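Local coordinates for protein putative N-acetylmuramoyl-L-alanine amidase,autolysin cwp6 (Peptoclostridium difficile, PDB 5J72) that probably cleaves the amide bond between N-acetylmuramoyl and L-alanine in peptidoglycan as a zinc-dependent autolysin held at the cell wall by CWB2 modules, at residues A[77-82]-A[86-91]; A[311-316]-A[323-328]; A[559-564]-A[633-638]. One frame throughout, in Å; residues are numbered along the deposited sequence.

In the fold
The three contacts come one after another along the chain, each in a different part of this modular protein. Contact 1 is a beta hairpin of strands 72-82 and 86-89 in the N-terminal domain. Contact 2 packs helix 322-329 on strand 308-314, within the second of three CWB2 repeats. Contact 3 joins helices 554-569 and 619-637 of the zinc-binding amidase domain. They share no strand or helix. Centre to centre, contacts 1 and 2 are about 52 Å apart and contacts 2 and 3 about 40 Å, whereas contacts 1 and 3, on opposite sides of the chain's centre, are about 72 Å apart. This spread is consistent with wall binding and amidase activity residing in distinct modules.

Contact 1 of 3, residues A[77-82]-A[86-91]; sequences SIKING and QKVLNK
Lys79 runs out extended from a CG anti to the backbone N (chi1 177°), which lays its aliphatic chain across Val88; Ile80 and Leu89 set CG1 and CG beside their own backbone N, bringing Ile80 CD1 within 4.3 Å of Leu89 CD1 on the opposite face, where strand alternation puts both. Strands 77-82 and 86-89 form an antiparallel beta hairpin in the N-terminal domain. Ile78 and Leu89 make a hydrogen-bonded pair with both bonds present; the one from Leu89 N to Ile78 O is 2.8 Å long and nearly straight. Ile80 N to Lys87 O, also 2.8 Å, is straighter still at 175°, but the return bond from Lys87 N to Ile80 O, 3.3 Å, is weak, so the ladder slackens toward the turn, where Asn81 centres an inverse gamma turn. Asn81 ND2 is hydrogen-bonded to Ser32 OG and Thr34 OG1 of strand 30-39, which pairs with the other edge of strand 72-82. Ile78 and Leu89 both touch Leu94 of helix 91-96, which starts right after its N-cap residue Asn90. On the face that carries Lys79 and Val88, the lysine CG rests 3.8 Å from Val88 CG2, and farther along Lys79 CE lies 4.0 Å from Gln86 CB.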
loop_
_atom_site.group_PDB
_atom_site.type_symbol
_atom_site.label_atom_id
_atom_site.label_comp_id
_atom_site.label_asym_id
_atom_site.label_seq_id
_atom_site.Cartn_x
_atom_site.Cartn_y
_atom_site.Cartn_z
ATOM N N SER A 77 20.359 22.436 -21.836
ATOM C CA SER A 77 21.711 22.155 -22.247
ATOM C C SER A 77 22.451 21.315 -21.255
ATOM O O SER A 77 22.035 21.138 -20.107
ATOM C CB SER A 77 22.481 23.494 -22.398
ATOM O OG SER A 77 22.582 24.156 -21.137
ATOM N N ILE A 78 23.592 20.774 -21.706
ATOM C CA ILE A 78 24.484 20.043 -20.814
ATOM C C ILE A 78 25.854 20.625 -20.982
ATOM O O ILE A 78 26.327 20.744 -22.124
ATOM C CB ILE A 78 24.521 18.527 -21.202
ATOM C CG1 ILE A 78 23.157 17.904 -20.952
ATOM C CG2 ILE A 78 25.618 17.838 -20.359
ATOM C CD1 ILE A 78 23.055 16.392 -21.408
ATOM N N LYS A 79 26.507 20.990 -19.875
ATOM C CA LYS A 79 27.841 21.518 -19.980
ATOM C C LYS A 79 28.797 20.427 -19.464
ATOM O O LYS A 79 28.563 19.908 -18.367
ATOM C CB LYS A 79 28.022 22.783 -19.075
ATOM C CG LYS A 79 29.482 23.314 -19.136
ATOM C CD LYS A 79 29.617 24.738 -18.497
ATOM C CE LYS A 79 31.050 25.101 -18.244
ATOM N NZ LYS A 79 31.166 26.542 -17.857
ATOM N N ILE A 80 29.822 20.100 -20.236
ATOM C CA ILE A 80 30.805 19.093 -19.824
ATOM C C ILE A 80 31.950 19.794 -19.136
ATOM O O ILE A 80 32.638 20.605 -19.760
ATOM C CB ILE A 80 31.229 18.340 -21.082
ATOM C CG1 ILE A 80 29.959 17.691 -21.721
ATOM C CG2 ILE A 80 32.317 17.297 -20.735
ATOM C CD1 ILE A 80 30.174 17.215 -23.189
ATOM N N ASN A 81 32.135 19.508 -17.865
ATOM C CA ASN A 81 33.146 20.237 -17.093
ATOM C C ASN A 81 34.577 19.596 -17.193
ATOM O O ASN A 81 35.079 19.154 -16.160
ATOM C CB ASN A 81 32.679 20.306 -15.628
ATOM C CG ASN A 81 31.309 20.978 -15.479
ATOM O OD1 ASN A 81 31.077 22.045 -16.105
ATOM N ND2 ASN A 81 30.348 20.422 -14.706
ATOM N N GLY A 82 35.207 19.532 -18.361
ATOM C CA GLY A 82 36.580 19.011 -18.424
ATOM C C GLY A 82 37.559 19.926 -17.699
ATOM O O GLY A 82 37.277 21.105 -17.486
ATOM N N GLN A 86 35.938 22.789 -21.809
ATOM C CA GLN A 86 34.556 22.623 -21.406
ATOM C C GLN A 86 33.776 22.660 -22.695
ATOM O O GLN A 86 34.126 23.443 -23.591
ATOM C CB GLN A 86 34.125 23.732 -20.442
ATOM C CG GLN A 86 34.918 23.657 -19.128
ATOM C CD GLN A 86 36.314 24.298 -19.248
ATOM O OE1 GLN A 86 37.331 23.690 -18.868
ATOM N NE2 GLN A 86 36.410 25.509 -19.765
ATOM N N LYS A 87 32.817 21.851 -22.850
ATOM C CA LYS A 87 32.050 21.855 -24.073
ATOM C C LYS A 87 30.604 21.991 -23.650
ATOM O O LYS A 87 30.245 21.406 -22.631
ATOM C CB LYS A 87 32.311 20.526 -24.815
ATOM C CG LYS A 87 31.391 20.293 -25.998
ATOM C CD LYS A 87 31.831 18.989 -26.768
ATOM C CE LYS A 87 31.030 18.799 -27.988
ATOM N NZ LYS A 87 31.255 19.911 -28.961
ATOM N N VAL A 88 29.789 22.735 -24.385
ATOM C CA VAL A 88 28.386 22.864 -24.017
ATOM C C VAL A 88 27.557 22.357 -25.138
ATOM O O VAL A 88 27.765 22.747 -26.306
ATOM C CB VAL A 88 28.031 24.354 -23.750
ATOM C CG1 VAL A 88 26.525 24.542 -23.572
ATOM C CG2 VAL A 88 28.793 24.844 -22.505
ATOM N N LEU A 89 26.637 21.448 -24.817
ATOM C CA LEU A 89 25.694 20.963 -25.800
ATOM C C LEU A 89 24.396 21.756 -25.581
ATOM O O LEU A 89 23.751 21.590 -24.513
ATOM C CB LEU A 89 25.379 19.451 -25.602
ATOM C CG LEU A 89 26.688 18.567 -25.566
ATOM C CD1 LEU A 89 26.347 17.124 -25.179
ATOM C CD2 LEU A 89 27.339 18.577 -26.930
ATOM N N ASN A 90 23.995 22.600 -26.538
ATOM C CA ASN A 90 22.740 23.320 -26.331
ATOM C C ASN A 90 21.568 22.527 -26.940
ATOM O O ASN A 90 21.771 21.368 -27.365
ATOM C CB ASN A 90 22.864 24.802 -26.908
ATOM C CG ASN A 90 23.074 24.865 -28.396
ATOM O OD1 ASN A 90 22.994 23.861 -29.141
ATOM N ND2 ASN A 90 23.298 26.067 -28.937
ATOM N N LYS A 91 20.365 23.100 -26.961
ATOM C CA LYS A 91 19.181 22.328 -27.470
ATOM C C LYS A 91 19.377 21.772 -28.803
ATOM O O LYS A 91 19.075 20.598 -29.044
ATOM C CB LYS A 91 17.949 23.202 -27.580
ATOM C CG LYS A 91 17.506 23.726 -26.254
ATOM C CD LYS A 91 15.980 23.546 -26.132
ATOM C CE LYS A 91 15.242 24.243 -27.205
ATOM N NZ LYS A 91 14.053 24.959 -26.612
#

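Contact 2 of 3, residues A[311-316]-A[323-328]; sequences AYYIGG and KIIDQI
Ile325 is set squarely over one face of the Tyr313 ring. Its CG1 sits 3.6 Å from the ring centroid and only 2° off the normal, a CH-pi contact in which all six ring carbons are nearly equally far from that one methylene. Ile328 comes to the same ring from another direction: its CB is at the edge, near the ring plane, 3.3 Å from Tyr313 OH, and the two side chains run past one another head to tail. A chi1 of -50° sends the tyrosine out from strand 308-314 to helix 322-329; the axes of segments 311-314 and 323-328 are 10.0 Å apart at closest. Strand, helix and the next strand, 334-341, form a beta-alpha-beta unit of this CWB2 repeat, with the helix packed on the parallel four-stranded sheet. The phenol hydroxyl is hydrogen-bonded to Gly335 O, at the start of that next strand. In Ile328, chi1 of -60° puts CG1 beside the backbone N and leaves CG2 anti to it, pushing this methyl onto Ala311 CB at 3.4 Å, a tight carbon pair. Ile263 of the adjacent strand 260-265 touches both Tyr313 and Ile328.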
loop_
_atom_site.group_PDB
_atom_site.type_symbol
_atom_site.label_atom_id
_atom_site.label_comp_id
_atom_site.label_asym_id
_atom_site.label_seq_id
_atom_site.Cartn_x
_atom_site.Cartn_y
_atom_site.Cartn_z
ATOM N N ALA A 311 15.876 -12.650 5.414
ATOM C CA ALA A 311 14.659 -13.248 4.859
ATOM C C ALA A 311 13.483 -12.624 5.613
ATOM O O ALA A 311 13.516 -12.506 6.850
ATOM C CB ALA A 311 14.642 -14.750 5.036
ATOM N N TYR A 312 12.452 -12.233 4.897
ATOM C CA TYR A 312 11.251 -11.662 5.494
ATOM C C TYR A 312 10.114 -12.535 5.115
ATOM O O TYR A 312 10.162 -13.151 4.069
ATOM C CB TYR A 312 10.983 -10.236 4.989
ATOM C CG TYR A 312 12.028 -9.274 5.474
ATOM C CD1 TYR A 312 13.184 -9.047 4.734
ATOM C CD2 TYR A 312 11.892 -8.623 6.703
ATOM C CE1 TYR A 312 14.182 -8.202 5.193
ATOM C CE2 TYR A 312 12.897 -7.771 7.176
ATOM C CZ TYR A 312 14.032 -7.572 6.418
ATOM O OH TYR A 312 15.049 -6.768 6.867
ATOM N N TYR A 313 9.104 -12.647 5.981
ATOM C CA TYR A 313 7.931 -13.493 5.728
ATOM C C TYR A 313 6.694 -12.627 5.687
ATOM O O TYR A 313 6.329 -12.037 6.719
ATOM C CB TYR A 313 7.799 -14.537 6.877
ATOM C CG TYR A 313 9.107 -15.245 7.126
ATOM C CD1 TYR A 313 9.475 -16.366 6.372
ATOM C CD2 TYR A 313 10.000 -14.786 8.090
ATOM C CE1 TYR A 313 10.697 -16.994 6.579
ATOM C CE2 TYR A 313 11.221 -15.405 8.291
ATOM C CZ TYR A 313 11.568 -16.504 7.531
ATOM O OH TYR A 313 12.808 -17.095 7.691
ATOM N N ILE A 314 6.008 -12.565 4.553
ATOM C CA ILE A 314 4.837 -11.721 4.437
ATOM C C ILE A 314 3.635 -12.630 4.486
ATOM O O ILE A 314 3.430 -13.389 3.553
ATOM C CB ILE A 314 4.829 -10.911 3.068
ATOM C CG1 ILE A 314 6.213 -10.242 2.832
ATOM C CG2 ILE A 314 3.690 -9.842 3.054
ATOM C CD1 ILE A 314 6.721 -9.302 3.978
ATOM N N GLY A 315 2.848 -12.582 5.544
ATOM C CA GLY A 315 1.716 -13.501 5.646
ATOM C C GLY A 315 1.604 -14.001 7.089
ATOM O O GLY A 315 2.610 -14.038 7.794
ATOM N N GLY A 316 0.397 -14.383 7.525
ATOM C CA GLY A 316 0.215 -14.888 8.890
ATOM C C GLY A 316 0.606 -16.359 8.990
ATOM O O GLY A 316 1.067 -16.976 8.024
ATOM N N LYS A 323 7.336 -23.572 10.694
ATOM C CA LYS A 323 8.226 -24.544 10.063
ATOM C C LYS A 323 9.021 -23.881 8.917
ATOM O O LYS A 323 10.225 -24.139 8.772
ATOM C CB LYS A 323 7.397 -25.723 9.524
ATOM C CG LYS A 323 7.081 -26.777 10.620
ATOM C CD LYS A 323 5.869 -27.589 10.229
ATOM C CE LYS A 323 5.402 -28.503 11.347
ATOM N NZ LYS A 323 3.916 -28.629 11.363
ATOM N N ILE A 324 8.374 -22.993 8.119
ATOM C CA ILE A 324 9.199 -22.375 7.043
ATOM C C ILE A 324 10.142 -21.365 7.670
ATOM O O ILE A 324 11.256 -21.202 7.188
ATOM C CB ILE A 324 8.269 -21.798 5.951
ATOM C CG1 ILE A 324 9.129 -21.496 4.653
ATOM C CG2 ILE A 324 7.503 -20.580 6.496
ATOM C CD1 ILE A 324 8.302 -20.944 3.541
ATOM N N ILE A 325 9.740 -20.676 8.763
ATOM C CA ILE A 325 10.698 -19.753 9.384
ATOM C C ILE A 325 11.927 -20.536 9.912
ATOM O O ILE A 325 13.062 -20.100 9.789
ATOM C CB ILE A 325 9.990 -18.942 10.497
ATOM C CG1 ILE A 325 8.917 -18.037 9.844
ATOM C CG2 ILE A 325 10.993 -18.130 11.311
ATOM C CD1 ILE A 325 8.303 -17.013 10.798
ATOM N N ASP A 326 11.688 -21.689 10.499
ATOM C CA ASP A 326 12.772 -22.519 10.983
ATOM C C ASP A 326 13.683 -22.925 9.837
ATOM O O ASP A 326 14.903 -22.867 9.986
ATOM C CB ASP A 326 12.211 -23.814 11.573
ATOM C CG ASP A 326 13.371 -24.707 11.979
ATOM O OD1 ASP A 326 13.629 -25.725 11.272
ATOM O OD2 ASP A 326 14.034 -24.386 12.984
ATOM N N GLN A 327 13.099 -23.371 8.714
ATOM C CA GLN A 327 13.871 -23.796 7.527
ATOM C C GLN A 327 14.755 -22.671 7.011
ATOM O O GLN A 327 15.963 -22.855 6.836
ATOM C CB GLN A 327 12.919 -24.184 6.420
ATOM C CG GLN A 327 13.654 -24.671 5.172
ATOM C CD GLN A 327 12.684 -24.931 4.021
ATOM O OE1 GLN A 327 11.820 -24.112 3.715
ATOM N NE2 GLN A 327 12.838 -26.045 3.296
ATOM N N ILE A 328 14.147 -21.481 6.811
ATOM C CA ILE A 328 14.883 -20.361 6.231
ATOM C C ILE A 328 15.786 -19.678 7.223
ATOM O O ILE A 328 16.896 -19.233 6.875
ATOM C CB ILE A 328 13.860 -19.382 5.595
ATOM C CG1 ILE A 328 13.068 -20.118 4.496
ATOM C CG2 ILE A 328 14.634 -18.129 5.060
ATOM C CD1 ILE A 328 14.006 -20.733 3.399
#

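Contact 3 of 3, residues A[559-564]-A[633-638]; sequences ASNILK and IEDTVK
Asn561 meets Thr636 and Asp635 through its side-chain amide, and it has more surface buried here than any other residue of the two helical segments. Its first torsion, with CG opposite the carbonyl carbon, carries the amide toward helix 619-637, where ND2 gives a hydrogen bond to Thr636 OG1, 2.9 Å long and almost straight at 170°. The threonine oxygen lies in the amide plane. Thr636 OG1 is also hydrogen-bonded to Gly632 O, one turn back in its own helix, so two bonds fix the direction of the hydroxyl. ND2 makes a second bond, to a water 2.9 Å away that is weakly linked to Asp635 O; the amide nitrogen is thus tied to the opposite helix both directly and through solvent.

Ile562 and Ile633, next in buried area, work on the inner side. The end of Ile562 bends nearer the other helix than its CB does, and its CD1 touches Ile633 CG1 at 3.8 Å, the two side chains lying alongside and pointing the same way. Beneath them, Ile543 touches Ile562, while Leu525 and Thr527 touch Ile633.

Asp635 adds less. Its CB packs 3.8 Å from Asn561 ND2, with the carboxylate nearly perpendicular to the amide. Another water donates to Asp635 OD2 at 2.7 Å and reaches weakly to Asn561 O. The same OD2 forms a salt bridge with Arg565, one turn beyond Asn561, which would be expected to stabilise the charged carboxylate.

The segments run roughly antiparallel, at 150°, with a polar outer seam and an apolar inner one: two helices packed side by side on the mixed sheet of the zinc-dependent Amidase_3 fold, whose strand 525-532 also carries the zinc ligand His530.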
loop_
_atom_site.group_PDB
_atom_site.type_symbol
_atom_site.label_atom_id
_atom_site.label_comp_id
_atom_site.label_asym_id
_atom_site.label_seq_id
_atom_site.Cartn_x
_atom_site.Cartn_y
_atom_site.Cartn_z
ATOM N N ALA A 559 -28.593 -2.686 20.967
ATOM C CA ALA A 559 -27.933 -3.736 21.754
ATOM C C ALA A 559 -28.454 -5.133 21.425
ATOM O O ALA A 559 -27.695 -6.111 21.426
ATOM C CB ALA A 559 -28.124 -3.439 23.280
ATOM N N SER A 560 -29.797 -5.245 21.140
ATOM C CA SER A 560 -30.400 -6.556 20.799
ATOM C C SER A 560 -29.864 -7.047 19.454
ATOM O O SER A 560 -29.461 -8.211 19.360
ATOM C CB SER A 560 -31.923 -6.451 20.687
ATOM O OG SER A 560 -32.383 -5.764 21.845
ATOM N N ASN A 561 -29.828 -6.143 18.444
ATOM C CA ASN A 561 -29.294 -6.515 17.105
ATOM C C ASN A 561 -27.855 -6.980 17.197
ATOM O O ASN A 561 -27.509 -8.036 16.667
ATOM C CB ASN A 561 -29.384 -5.325 16.176
ATOM C CG ASN A 561 -30.776 -5.007 15.760
ATOM O OD1 ASN A 561 -31.604 -5.909 15.852
ATOM N ND2 ASN A 561 -31.108 -3.782 15.331
ATOM N N ILE A 562 -26.966 -6.208 17.888
ATOM C CA ILE A 562 -25.520 -6.611 17.964
ATOM C C ILE A 562 -25.350 -7.878 18.708
ATOM O O ILE A 562 -24.572 -8.761 18.314
ATOM C CB ILE A 562 -24.713 -5.429 18.632
ATOM C CG1 ILE A 562 -24.760 -4.208 17.682
ATOM C CG2 ILE A 562 -23.270 -5.890 18.961
ATOM C CD1 ILE A 562 -24.382 -2.881 18.343
ATOM N N LEU A 563 -26.066 -8.037 19.814
ATOM C CA LEU A 563 -25.934 -9.281 20.585
ATOM C C LEU A 563 -26.348 -10.490 19.690
ATOM O O LEU A 563 -25.702 -11.514 19.655
ATOM C CB LEU A 563 -26.916 -9.142 21.826
ATOM C CG LEU A 563 -26.966 -10.403 22.691
ATOM C CD1 LEU A 563 -25.630 -10.705 23.337
ATOM C CD2 LEU A 563 -27.995 -10.185 23.794
ATOM N N LYS A 564 -27.474 -10.331 18.969
ATOM C CA LYS A 564 -27.925 -11.399 18.052
ATOM C C LYS A 564 -26.797 -11.696 17.038
ATOM O O LYS A 564 -26.399 -12.856 16.886
ATOM C CB LYS A 564 -29.176 -10.896 17.304
ATOM C CG LYS A 564 -29.745 -11.910 16.316
ATOM C CD LYS A 564 -31.093 -11.439 15.731
ATOM C CE LYS A 564 -32.014 -12.648 15.357
ATOM N NZ LYS A 564 -32.882 -12.365 14.157
ATOM N N ILE A 633 -24.808 -3.172 13.907
ATOM C CA ILE A 633 -24.992 -1.730 13.824
ATOM C C ILE A 633 -25.759 -1.349 12.525
ATOM O O ILE A 633 -26.658 -0.486 12.561
ATOM C CB ILE A 633 -23.613 -0.981 13.851
ATOM C CG1 ILE A 633 -22.999 -1.162 15.295
ATOM C CG2 ILE A 633 -23.766 0.547 13.470
ATOM C CD1 ILE A 633 -21.482 -0.660 15.356
ATOM N N GLU A 634 -25.357 -1.941 11.404
ATOM C CA GLU A 634 -26.017 -1.675 10.114
ATOM C C GLU A 634 -27.541 -2.063 10.250
ATOM O O GLU A 634 -28.401 -1.307 9.763
ATOM C CB GLU A 634 -25.350 -2.519 9.039
ATOM C CG GLU A 634 -26.125 -2.473 7.729
ATOM C CD GLU A 634 -25.541 -3.445 6.698
ATOM O OE1 GLU A 634 -25.194 -4.585 7.055
ATOM O OE2 GLU A 634 -25.436 -3.022 5.531
ATOM N N ASP A 635 -27.839 -3.193 10.876
ATOM C CA ASP A 635 -29.221 -3.589 11.147
ATOM C C ASP A 635 -29.972 -2.477 11.781
ATOM O O ASP A 635 -31.139 -2.226 11.440
ATOM C CB ASP A 635 -29.311 -4.715 12.168
ATOM C CG ASP A 635 -28.842 -6.040 11.662
ATOM O OD1 ASP A 635 -28.818 -6.231 10.434
ATOM O OD2 ASP A 635 -28.512 -6.913 12.495
ATOM N N THR A 636 -29.331 -1.810 12.708
ATOM C CA THR A 636 -29.933 -0.752 13.463
ATOM C C THR A 636 -30.059 0.565 12.751
ATOM O O THR A 636 -31.150 1.155 12.816
ATOM C CB THR A 636 -29.097 -0.557 14.761
ATOM O OG1 THR A 636 -28.974 -1.807 15.429
ATOM C CG2 THR A 636 -29.755 0.422 15.714
ATOM N N VAL A 637 -29.029 1.051 12.043
ATOM C CA VAL A 637 -29.129 2.400 11.487
ATOM C C VAL A 637 -29.569 2.496 10.025
ATOM O O VAL A 637 -29.875 3.608 9.587
ATOM C CB VAL A 637 -27.758 3.171 11.634
ATOM C CG1 VAL A 637 -27.273 3.200 13.106
ATOM C CG2 VAL A 637 -26.708 2.532 10.762
ATOM N N LYS A 638 -29.615 1.412 9.281
ATOM C CA LYS A 638 -29.885 1.618 7.847
ATOM C C LYS A 638 -31.308 2.130 7.511
ATOM O O LYS A 638 -32.270 1.765 8.192
ATOM C CB LYS A 638 -29.602 0.330 7.081
ATOM C CG LYS A 638 -30.432 -0.806 7.583
ATOM C CD LYS A 638 -30.186 -2.052 6.751
ATOM C CE LYS A 638 -30.786 -3.278 7.412
ATOM O OXT LYS A 638 -31.413 2.899 6.548
HETATM O O HOH W 1 -33.471 -2.794 13.956
HETATM O O HOH W 2 -29.732 -8.694 14.180
#